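Local coordinates for methyltransferase (Pyrococcus horikoshii, PDB 1IXK), which probably methylates cytidine at carbon 5 in tRNA, using S-adenosyl-L-methionine as methyl donor, at residues Ile54-Gln57 and Asp58-Arg62. Residues are numbered along the deposited sequence; the frame is centred on the assembly and turned at random.
Sequences ISVQ and DLVKR
Ser-55 and Asp-58 close the amino end of helix 56-65 and illustrate how an N-cap is built. Ser-55 OG accepts the backbone amide of Asp-58 at 3.0 Å, with a fairly straight N-H...O angle of 159°, so an amide of the first turn that lacks a carbonyl from a preceding turn finds a partner. What brings the hydroxyl there is chi1 of 72°, which sets OG between the backbone N and the carbonyl carbon of Ser-55. The same hydroxyl makes a weak bond to Asp-58 OD2 at 2.9 Å, and that carboxylate oxygen also accepts from a water that itself accepts the N-H of Ser-55. The water stands in for the direct return bond of a classical capping box, so this is a water-mediated variant of that motif. A carboxylate at this helix end is also probably favoured by the helix dipole.

Beside the cap, Ile-54 reaches along the turn with its chain fully extended, laying CD1 3.9 Å from Leu-59 CB and 4.0 Å from Arg-62 CD. On the exposed side, Gln-57 and Lys-61, four residues apart, run their extended side chains side by side; Lys-61 NZ donates to Gln-57 OE1 at 3.0 Å, arriving above the amide plane, 54° out of it. The regular helical ladder begins with Leu-59 N to Ser-55 O, and Val-56 CG1 meets Val-60 CG2 at 4.1 Å on another side.

Through Leu-59, which touches Phe-47 and Val-49, and through Val-56 and Val-60, which touch Phe-80, the helix packs on strands 46-49 and 79-82 of the four-stranded antiparallel sheet. Ile-54 and Arg-62 meet Leu-99, while the Arg-62 guanidinium forms a salt bridge with Glu-94 of helix 93-96.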
# COMPACT_ATOMS: atom_id res chain seq x y z
N ILE A 54 -3.02 21.22 -9.34
CA ILE A 54 -3.49 21.19 -10.73
C ILE A 54 -4.45 20.04 -10.99
O ILE A 54 -4.34 18.97 -10.38
CB ILE A 54 -2.29 21.08 -11.70
CG1 ILE A 54 -2.77 21.17 -13.14
CG2 ILE A 54 -1.55 19.77 -11.46
CD1 ILE A 54 -1.65 21.15 -14.16
N SER A 55 -5.40 20.25 -11.90
CA SER A 55 -6.37 19.22 -12.23
C SER A 55 -5.69 18.12 -13.03
O SER A 55 -4.62 18.33 -13.61
CB SER A 55 -7.52 19.80 -13.06
OG SER A 55 -7.10 20.11 -14.38
N VAL A 56 -6.30 16.94 -13.04
CA VAL A 56 -5.76 15.81 -13.77
C VAL A 56 -5.80 16.10 -15.27
O VAL A 56 -4.85 15.83 -16.00
CB VAL A 56 -6.57 14.52 -13.48
CG1 VAL A 56 -6.08 13.38 -14.36
CG2 VAL A 56 -6.43 14.15 -12.01
N GLN A 57 -6.91 16.69 -15.71
CA GLN A 57 -7.11 17.03 -17.11
C GLN A 57 -6.02 17.97 -17.63
O GLN A 57 -5.47 17.76 -18.71
CB GLN A 57 -8.48 17.68 -17.30
CG GLN A 57 -9.10 17.45 -18.66
CD GLN A 57 -10.23 18.42 -18.96
OE1 GLN A 57 -10.00 19.61 -19.14
NE2 GLN A 57 -11.46 17.91 -19.01
N ASP A 58 -5.70 19.00 -16.85
CA ASP A 58 -4.67 19.96 -17.24
C ASP A 58 -3.26 19.39 -17.22
O ASP A 58 -2.47 19.65 -18.13
CB ASP A 58 -4.72 21.20 -16.35
CG ASP A 58 -5.94 22.06 -16.61
OD1 ASP A 58 -6.39 22.12 -17.77
OD2 ASP A 58 -6.46 22.68 -15.65
N LEU A 59 -2.93 18.62 -16.19
CA LEU A 59 -1.61 18.03 -16.08
C LEU A 59 -1.35 17.08 -17.24
O LEU A 59 -0.27 17.08 -17.83
CB LEU A 59 -1.46 17.29 -14.74
CG LEU A 59 -0.12 16.63 -14.40
CD1 LEU A 59 0.09 15.38 -15.26
CD2 LEU A 59 1.02 17.62 -14.61
N VAL A 60 -2.35 16.26 -17.57
CA VAL A 60 -2.22 15.30 -18.66
C VAL A 60 -1.93 16.00 -19.99
O VAL A 60 -1.10 15.54 -20.77
CB VAL A 60 -3.49 14.45 -18.81
CG1 VAL A 60 -3.45 13.67 -20.12
CG2 VAL A 60 -3.59 13.48 -17.63
N LYS A 61 -2.63 17.10 -20.25
CA LYS A 61 -2.42 17.82 -21.50
C LYS A 61 -1.00 18.38 -21.55
O LYS A 61 -0.34 18.33 -22.60
CB LYS A 61 -3.44 18.95 -21.63
CG LYS A 61 -4.86 18.46 -21.77
CD LYS A 61 -5.86 19.60 -21.71
CE LYS A 61 -7.29 19.08 -21.76
NZ LYS A 61 -8.26 20.18 -21.52
N ARG A 62 -0.52 18.89 -20.43
CA ARG A 62 0.83 19.44 -20.36
C ARG A 62 1.91 18.40 -20.63
O ARG A 62 2.86 18.67 -21.37
CB ARG A 62 1.07 20.09 -18.99
CG ARG A 62 0.32 21.39 -18.78
CD ARG A 62 0.61 21.98 -17.40
NE ARG A 62 2.05 22.09 -17.13
CZ ARG A 62 2.57 22.85 -16.17
NH1 ARG A 62 1.77 23.58 -15.39
NH2 ARG A 62 3.88 22.88 -15.98
O HOH W 1 -5.53 23.12 -12.88